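Pyridoxamine 5'-phosphate oxidase family protein (Corynebacterium diphtheriae NCTC 13129, PDB 3CP3) is of unknown function but belongs to the pyridoxamine 5'-phosphate oxidase family, whose split-barrel members commonly dimerise and bind flavin nucleotides. Local coordinates at the interface of chains A and B. Sequence-based numbering; all coordinates share one arbitrary frame. Chains: chain A/B, Uncharacterized protein.

Contact 1 and contact 2 are adjoining parts of one two-fold symmetric interface, the centres of their C-alpha atoms about 8 Å apart. They share A:Leu40, A:Leu78 and B:Leu40, and both draw on strands 29-36, 39-50 and 76-83 of each chain; contact 2 adds strand 89-100 of chain B. Contact 1 covers the end of the 29-36/39-50 hairpin, where histidine and aspartate flank leucines, whereas contact 2 follows the same strands through branched aliphatic residues to a stacked arginine pair. This continuous face-to-face packing of sheets is consistent with the dimer common in the family, although the deposited assembly alone does not prove it.

Contact 1: the interface of chains A and B. Residues chain A 35, 38, 40, 76, 78; chain B 35, 38, 40, 76.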
ATOM      1  N   HIS A  35      10.653  -3.953   4.316  1.00 34.96           N
ATOM      2  CA  HIS A  35      11.817  -3.125   4.364  1.00 38.31           C
ATOM      3  C   HIS A  35      13.041  -3.841   4.722  1.00 39.66           C
ATOM      4  O   HIS A  35      13.014  -4.779   5.536  1.00 39.33           O
ATOM      5  CB  HIS A  35      11.645  -1.901   5.283  1.00 38.64           C
ATOM      6  CG  HIS A  35      11.553  -2.202   6.745  1.00 40.00           C
ATOM      7  ND1 HIS A  35      10.433  -2.774   7.317  1.00 43.15           N
ATOM      8  CD2 HIS A  35      12.382  -1.907   7.766  1.00 41.29           C
ATOM      9  CE1 HIS A  35      10.598  -2.856   8.623  1.00 40.92           C
ATOM     10  NE2 HIS A  35      11.784  -2.364   8.917  1.00 41.74           N
ATOM     11  N   ASP A  38      16.187   1.192   5.502  1.00 43.45           N
ATOM     12  CA  ASP A  38      15.365   2.282   4.960  1.00 43.60           C
ATOM     13  C   ASP A  38      14.844   2.117   3.528  1.00 41.60           C
ATOM     14  O   ASP A  38      14.037   2.962   3.062  1.00 42.43           O
ATOM     15  CB  ASP A  38      16.110   3.614   5.046  1.00 44.95           C
ATOM     16  CG  ASP A  38      16.184   4.136   6.462  1.00 49.61           C
ATOM     17  OD1 ASP A  38      15.598   5.222   6.713  1.00 55.32           O
ATOM     18  OD2 ASP A  38      16.824   3.459   7.315  1.00 53.01           O
ATOM     19  N   LEU A  40      12.363   0.630   1.286  1.00 32.78           N
ATOM     20  CA  LEU A  40      11.015   0.064   1.439  1.00 31.72           C
ATOM     21  C   LEU A  40      10.533  -0.486   0.114  1.00 29.53           C
ATOM     22  O   LEU A  40      10.939   0.014  -0.949  1.00 27.54           O
ATOM     23  CB  LEU A  40      10.018   1.152   1.901  1.00 31.03           C
ATOM     24  CG  LEU A  40      10.297   1.886   3.237  1.00 37.85           C
ATOM     25  CD1 LEU A  40       9.168   2.895   3.574  1.00 41.82           C
ATOM     26  CD2 LEU A  40      10.464   0.921   4.401  1.00 40.26           C
ATOM     27  N   ASP A  76       9.525  -7.720  10.173  1.00 28.68           N
ATOM     28  CA  ASP A  76       8.554  -6.704  10.569  1.00 28.42           C
ATOM     29  C   ASP A  76       7.963  -6.052   9.309  1.00 28.41           C
ATOM     30  O   ASP A  76       8.701  -5.523   8.446  1.00 25.85           O
ATOM     31  CB  ASP A  76       9.271  -5.632  11.465  1.00 30.27           C
ATOM     32  CG  ASP A  76       8.347  -4.510  11.941  1.00 35.16           C
ATOM     33  OD1 ASP A  76       7.175  -4.739  12.328  1.00 34.72           O
ATOM     34  OD2 ASP A  76       8.845  -3.362  11.980  1.00 41.99           O
ATOM     35  N   LEU A  78       4.070  -4.334   7.318  1.00 29.26           N
ATOM     36  CA  LEU A  78       2.696  -3.929   7.432  1.00 27.21           C
ATOM     37  C   LEU A  78       1.934  -4.663   6.382  1.00 28.52           C
ATOM     38  O   LEU A  78       2.504  -5.027   5.348  1.00 28.71           O
ATOM     39  CB  LEU A  78       2.527  -2.430   7.060  1.00 27.74           C
ATOM     40  CG  LEU A  78       3.326  -1.374   7.736  1.00 29.43           C
ATOM     41  CD1 LEU A  78       2.922  -0.018   7.089  1.00 28.12           C
ATOM     42  CD2 LEU A  78       3.078  -1.406   9.276  1.00 31.92           C
TER
ATOM     43  N   HIS B  35       7.268   6.856   6.922  1.00 34.96           N
ATOM     44  CA  HIS B  35       7.976   6.331   8.047  1.00 38.31           C
ATOM     45  C   HIS B  35       8.629   7.352   8.866  1.00 39.66           C
ATOM     46  O   HIS B  35       9.124   8.365   8.346  1.00 39.33           O
ATOM     47  CB  HIS B  35       8.996   5.245   7.661  1.00 38.64           C
ATOM     48  CG  HIS B  35      10.182   5.723   6.884  1.00 40.00           C
ATOM     49  ND1 HIS B  35      10.099   6.099   5.558  1.00 43.15           N
ATOM     50  CD2 HIS B  35      11.490   5.774   7.204  1.00 41.29           C
ATOM     51  CE1 HIS B  35      11.301   6.404   5.109  1.00 40.92           C
ATOM     52  NE2 HIS B  35      12.158   6.242   6.097  1.00 41.74           N
ATOM     53  N   ASP B  38      11.754   3.334  12.019  1.00 43.45           N
ATOM     54  CA  ASP B  38      11.187   2.019  11.690  1.00 43.60           C
ATOM     55  C   ASP B  38       9.671   1.854  11.845  1.00 41.60           C
ATOM     56  O   ASP B  38       9.122   0.789  11.460  1.00 42.43           O
ATOM     57  CB  ASP B  38      11.872   0.919  12.500  1.00 44.95           C
ATOM     58  CG  ASP B  38      13.272   0.635  12.009  1.00 49.61           C
ATOM     59  OD1 ASP B  38      13.502  -0.509  11.535  1.00 55.32           O
ATOM     60  OD2 ASP B  38      14.133   1.555  12.098  1.00 53.01           O
ATOM     61  N   LEU B  40       6.336   2.399  10.440  1.00 32.78           N
ATOM     62  CA  LEU B  40       5.791   2.658   9.100  1.00 31.72           C
ATOM     63  C   LEU B  40       4.298   2.889   9.186  1.00 29.53           C
ATOM     64  O   LEU B  40       3.638   2.348  10.090  1.00 27.54           O
ATOM     65  CB  LEU B  40       6.040   1.449   8.169  1.00 31.03           C
ATOM     66  CG  LEU B  40       7.502   0.998   7.924  1.00 37.85           C
ATOM     67  CD1 LEU B  40       7.568  -0.184   6.921  1.00 41.82           C
ATOM     68  CD2 LEU B  40       8.379   2.131   7.415  1.00 40.26           C
ATOM     69  N   ASP B  76      11.122  11.064   2.774  1.00 28.68           N
ATOM     70  CA  ASP B  76      11.306   9.921   1.885  1.00 28.42           C
ATOM     71  C   ASP B  76      10.100   8.978   2.018  1.00 28.41           C
ATOM     72  O   ASP B  76       9.761   8.514   3.130  1.00 25.85           O
ATOM     73  CB  ASP B  76      12.636   9.181   2.272  1.00 30.27           C
ATOM     74  CG  ASP B  76      12.935   7.958   1.404  1.00 35.16           C
ATOM     75  OD1 ASP B  76      12.745   7.966   0.164  1.00 34.72           O
ATOM     76  OD2 ASP B  76      13.435   6.971   1.992  1.00 41.99           O
TER
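B:Leu40 serves well as a worked example of how a split-barrel protein of the pyridoxamine 5'-phosphate oxidase family can build a dimer contact from the end of a beta-hairpin. The residue lies near the start of strand 39-50, and its CG lies beside the backbone N, anti to the carbonyl carbon (chi1 -59°), which sends the branch toward chain A. Its CB is met obliquely by A:Leu78, whose CD1 comes to 3.6 Å from it. The other methyl of that leucine, A:Leu78 CD2, lies against the backbone carbonyl, 3.9 Å from B:Leu40 O. At the tip the two methyls part. CD1 of B:Leu40 goes to the imidazole of A:His35, 3.9 Å from ND1, in an oblique crossing. CD2 meets its symmetry mate tip to tip, with A:Leu40 CD2 3.9 Å from B:Leu40 CD2, so that the two leucines close on each other across the two-fold.

Polar side chains flank this apolar centre. A:His35 CG occupies the crowded position between backbone N and carbonyl carbon (chi1 69°), and the imidazole crosses B:Asp38 at about a right angle. A:His35 NE2 approaches B:Asp38 OD1 to 3.6 Å, with ring and carboxylate planes 73° apart. The separation is too long for a hydrogen bond, though the approach would be electrostatically favourable if the imidazole were protonated; any such protonation would probably be helped by the aspartate. A second carboxylate lies within the same chain: A:Asp76 OD2 is in the plane of the ring, at its edge, 3.8 Å from A:His35 CE1. The carboxylates of A:Asp76 and B:Asp38 both lie near the CE1-NE2 end of the imidazole, A:Asp76 OD2 5.5 Å from B:Asp38 OD1. If both are ionised, their mutual repulsion would probably be eased by a proton on the nearby ring. Exchanging the chains gives the twin arrangement, B:His35 crossing A:Asp38 with B:Asp76 at the edge of its ring.

Contact 2: the interface of chains A and B. Residues chain A 31, 33, 40-42, 78, 80; chain B 31, 33, 40, 42, 78, 80, 93.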
ATOM      1  N   ARG A  31      -1.800  -5.576   0.445  1.00 26.68           N
ATOM      2  CA  ARG A  31      -0.460  -5.111   0.111  1.00 25.64           C
ATOM      3  C   ARG A  31       0.470  -5.330   1.261  1.00 26.69           C
ATOM      4  O   ARG A  31       0.176  -4.947   2.398  1.00 26.68           O
ATOM      5  CB  ARG A  31      -0.523  -3.601  -0.169  1.00 28.26           C
ATOM      6  CG  ARG A  31      -1.441  -3.350  -1.381  1.00 29.87           C
ATOM      7  CD  ARG A  31      -1.990  -2.009  -1.478  1.00 33.34           C
ATOM      8  NE  ARG A  31      -2.978  -2.101  -2.541  1.00 33.93           N
ATOM      9  CZ  ARG A  31      -4.262  -2.268  -2.295  1.00 43.64           C
ATOM     10  NH1 ARG A  31      -4.718  -2.225  -1.014  1.00 34.89           N
ATOM     11  NH2 ARG A  31      -5.083  -2.387  -3.324  1.00 41.67           N
ATOM     12  N   VAL A  33       3.940  -4.370   3.055  1.00 27.82           N
ATOM     13  CA  VAL A  33       4.988  -3.410   3.012  1.00 29.42           C
ATOM     14  C   VAL A  33       6.178  -3.991   3.733  1.00 29.52           C
ATOM     15  O   VAL A  33       6.080  -4.348   4.926  1.00 28.82           O
ATOM     16  CB  VAL A  33       4.576  -2.075   3.692  1.00 29.42           C
ATOM     17  CG1 VAL A  33       5.711  -1.101   3.617  1.00 30.84           C
ATOM     18  CG2 VAL A  33       3.310  -1.511   2.991  1.00 30.30           C
ATOM     19  N   LEU A  40      12.363   0.630   1.286  1.00 32.78           N
ATOM     20  CA  LEU A  40      11.015   0.064   1.439  1.00 31.72           C
ATOM     21  C   LEU A  40      10.533  -0.486   0.114  1.00 29.53           C
ATOM     22  O   LEU A  40      10.939   0.014  -0.949  1.00 27.54           O
ATOM     23  CB  LEU A  40      10.018   1.152   1.901  1.00 31.03           C
ATOM     24  CG  LEU A  40      10.297   1.886   3.237  1.00 37.85           C
ATOM     25  CD1 LEU A  40       9.168   2.895   3.574  1.00 41.82           C
ATOM     26  CD2 LEU A  40      10.464   0.921   4.401  1.00 40.26           C
ATOM     27  N   ASP A  41       9.630  -1.458   0.163  1.00 28.61           N
ATOM     28  CA  ASP A  41       8.898  -1.866  -1.035  1.00 28.16           C
ATOM     29  C   ASP A  41       7.544  -2.305  -0.617  1.00 26.72           C
ATOM     30  O   ASP A  41       7.265  -2.458   0.579  1.00 25.60           O
ATOM     31  CB  ASP A  41       9.650  -2.960  -1.833  1.00 30.04           C
ATOM     32  CG  ASP A  41       9.097  -3.139  -3.281  1.00 34.12           C
ATOM     33  OD1 ASP A  41       8.413  -2.239  -3.843  1.00 30.51           O
ATOM     34  OD2 ASP A  41       9.319  -4.227  -3.841  1.00 40.33           O
ATOM     35  N   ILE A  42       6.678  -2.452  -1.594  1.00 26.36           N
ATOM     36  CA  ILE A  42       5.339  -2.814  -1.349  1.00 26.93           C
ATOM     37  C   ILE A  42       4.812  -3.592  -2.562  1.00 29.30           C
ATOM     38  O   ILE A  42       5.115  -3.258  -3.725  1.00 27.91           O
ATOM     39  CB  ILE A  42       4.472  -1.557  -1.107  1.00 26.81           C
ATOM     40  CG1 ILE A  42       3.014  -1.927  -0.930  1.00 26.67           C
ATOM     41  CG2 ILE A  42       4.689  -0.508  -2.197  1.00 26.32           C
ATOM     42  CD1 ILE A  42       2.178  -0.625  -0.642  1.00 25.67           C
ATOM     43  N   LEU A  78       4.070  -4.334   7.318  1.00 29.26           N
ATOM     44  CA  LEU A  78       2.696  -3.929   7.432  1.00 27.21           C
ATOM     45  C   LEU A  78       1.934  -4.663   6.382  1.00 28.52           C
ATOM     46  O   LEU A  78       2.504  -5.027   5.348  1.00 28.71           O
ATOM     47  CB  LEU A  78       2.527  -2.430   7.060  1.00 27.74           C
ATOM     48  CG  LEU A  78       3.326  -1.374   7.736  1.00 29.43           C
ATOM     49  CD1 LEU A  78       2.922  -0.018   7.089  1.00 28.12           C
ATOM     50  CD2 LEU A  78       3.078  -1.406   9.276  1.00 31.92           C
ATOM     51  N   GLU A  80      -1.858  -4.150   4.343  1.00 29.49           N
ATOM     52  CA  GLU A  80      -2.882  -3.180   4.156  1.00 28.74           C
ATOM     53  C   GLU A  80      -3.919  -3.626   3.131  1.00 32.60           C
ATOM     54  O   GLU A  80      -3.600  -4.194   2.072  1.00 31.66           O
ATOM     55  CB  GLU A  80      -2.285  -1.781   3.754  1.00 26.86           C
ATOM     56  CG  GLU A  80      -3.305  -0.620   3.785  1.00 28.67           C
ATOM     57  CD  GLU A  80      -3.906  -0.303   2.423  1.00 30.29           C
ATOM     58  OE1 GLU A  80      -3.592  -1.047   1.424  1.00 29.03           O
ATOM     59  OE2 GLU A  80      -4.550   0.771   2.321  1.00 30.26           O
TER
ATOM     60  N   ARG B  31      -1.615   5.023  -2.587  1.00 26.68           N
ATOM     61  CA  ARG B  31      -1.256   4.833  -1.187  1.00 25.64           C
ATOM     62  C   ARG B  31       0.090   5.421  -0.909  1.00 26.69           C
ATOM     63  O   ARG B  31       1.062   5.147  -1.622  1.00 26.68           O
ATOM     64  CB  ARG B  31      -1.185   3.325  -0.902  1.00 28.26           C
ATOM     65  CG  ARG B  31      -2.574   2.700  -1.137  1.00 29.87           C
ATOM     66  CD  ARG B  31      -2.578   1.269  -1.387  1.00 33.34           C
ATOM     67  NE  ARG B  31      -3.942   0.980  -1.798  1.00 33.93           N
ATOM     68  CZ  ARG B  31      -4.288   0.883  -3.066  1.00 43.64           C
ATOM     69  NH1 ARG B  31      -3.334   0.921  -4.034  1.00 34.89           N
ATOM     70  NH2 ARG B  31      -5.561   0.663  -3.350  1.00 41.67           N
ATOM     71  N   VAL B  33       3.313   5.545   1.493  1.00 27.82           N
ATOM     72  CA  VAL B  33       3.923   4.854   2.576  1.00 29.42           C
ATOM     73  C   VAL B  33       4.914   5.788   3.223  1.00 29.52           C
ATOM     74  O   VAL B  33       5.847   6.280   2.553  1.00 28.82           O
ATOM     75  CB  VAL B  33       4.660   3.571   2.100  1.00 29.42           C
ATOM     76  CG1 VAL B  33       5.280   2.881   3.276  1.00 30.84           C
ATOM     77  CG2 VAL B  33       3.651   2.639   1.374  1.00 30.30           C
ATOM     78  N   LEU B  40       6.336   2.399  10.440  1.00 32.78           N
ATOM     79  CA  LEU B  40       5.791   2.658   9.100  1.00 31.72           C
ATOM     80  C   LEU B  40       4.298   2.889   9.186  1.00 29.53           C
ATOM     81  O   LEU B  40       3.638   2.348  10.090  1.00 27.54           O
ATOM     82  CB  LEU B  40       6.040   1.449   8.169  1.00 31.03           C
ATOM     83  CG  LEU B  40       7.502   0.998   7.924  1.00 37.85           C
ATOM     84  CD1 LEU B  40       7.568  -0.184   6.921  1.00 41.82           C
ATOM     85  CD2 LEU B  40       8.379   2.131   7.415  1.00 40.26           C
ATOM     86  N   ILE B  42       0.763   3.657   6.261  1.00 26.36           N
ATOM     87  CA  ILE B  42       0.349   3.736   4.916  1.00 26.93           C
ATOM     88  C   ILE B  42      -1.116   4.191   4.880  1.00 29.30           C
ATOM     89  O   ILE B  42      -1.943   3.772   5.714  1.00 27.91           O
ATOM     90  CB  ILE B  42       0.496   2.362   4.222  1.00 26.81           C
ATOM     91  CG1 ILE B  42      -0.029   2.411   2.802  1.00 26.67           C
ATOM     92  CG2 ILE B  42      -0.140   1.245   5.050  1.00 26.32           C
ATOM     93  CD1 ILE B  42       0.181   1.007   2.121  1.00 25.67           C
ATOM     94  N   LEU B  78       7.141   6.150  -0.287  1.00 29.26           N
ATOM     95  CA  LEU B  78       6.773   5.463  -1.495  1.00 27.21           C
ATOM     96  C   LEU B  78       5.366   5.846  -1.804  1.00 28.52           C
ATOM     97  O   LEU B  78       4.602   6.178  -0.892  1.00 28.71           O
ATOM     98  CB  LEU B  78       6.717   3.927  -1.263  1.00 27.74           C
ATOM     99  CG  LEU B  78       7.882   3.190  -0.708  1.00 29.43           C
ATOM    100  CD1 LEU B  78       7.454   1.698  -0.582  1.00 28.12           C
ATOM    101  CD2 LEU B  78       9.134   3.384  -1.618  1.00 31.92           C
ATOM    102  N   GLU B  80       2.131   4.194  -4.172  1.00 29.49           N
ATOM    103  CA  GLU B  80       1.767   2.999  -4.855  1.00 28.74           C
ATOM    104  C   GLU B  80       0.336   3.046  -5.378  1.00 32.60           C
ATOM    105  O   GLU B  80      -0.599   3.514  -4.705  1.00 31.66           O
ATOM    106  CB  GLU B  80       1.976   1.731  -3.948  1.00 26.86           C
ATOM    107  CG  GLU B  80       1.851   0.384  -4.697  1.00 28.67           C
ATOM    108  CD  GLU B  80       0.474  -0.253  -4.575  1.00 30.29           C
ATOM    109  OE1 GLU B  80      -0.449   0.392  -3.958  1.00 29.03           O
ATOM    110  OE2 GLU B  80       0.366  -1.449  -4.944  1.00 30.26           O
ATOM    111  N   VAL B  93       5.053   1.391  -8.226  1.00 30.15           N
ATOM    112  CA  VAL B  93       5.612   1.983  -6.986  1.00 29.88           C
ATOM    113  C   VAL B  93       6.516   3.138  -7.390  1.00 31.26           C
ATOM    114  O   VAL B  93       7.512   2.969  -8.178  1.00 29.64           O
ATOM    115  CB  VAL B  93       6.394   0.935  -6.198  1.00 29.43           C
ATOM    116  CG1 VAL B  93       7.153   1.561  -4.904  1.00 31.11           C
ATOM    117  CG2 VAL B  93       5.510  -0.187  -5.807  1.00 28.60           C
TER
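Strands 29-36, 39-50 and 76-83 of chain A pack against the same strands of chain B, with strand 89-100 of chain B at the margin, in the sheet-on-sheet manner of split-barrel proteins of the pyridoxamine 5'-phosphate oxidase family. The middle of the contact is aliphatic. A:Ile42 has CG1 anti to its backbone N, which carries the chain straight to the two-fold, where its CD1 faces B:Ile42 CD1 tip to tip at 3.8 Å. Its CG2 branch, in the crowded position between backbone N and carbonyl carbon, packs into chain B, with A:Ile42 CG2 3.7 Å from B:Val93 CG2 and the methylenes of B:Glu80 and a methyl of B:Leu78 alongside. The two Val33 residues also meet end-on, A:Val33 CG1 lying 4.0 Å from B:Val33 CG1, and each lends the same methyl to the Leu40 CD1 opposite. Beside this packing, the backbone N of A:Ile42 donates to A:Asp41 OD1 over 2.8 Å, from above the carboxylate plane.

At one end the guanidinium groups of A:Arg31 and B:Arg31 stack with planes 1° apart, CZ over CZ at 3.2 Å, while their extended chains cross at about a right angle. No hydrogen bond joins the two cations. Each is held by Glu80 of its own chain: A:Arg31 NH1 donates to A:Glu80 OE1 over 2.9 Å (149° at H), nearly in the guanidinium plane but 26° out of the carboxylate plane. The glutamate bends at chi2 to present this oxygen. A longer salt bridge crosses the interface, with B:Glu80 OE1 3.8 Å from A:Arg31 NE, and its twin completes a four-charge cluster in which the carboxylates probably offset the repulsion between the stacked arginines.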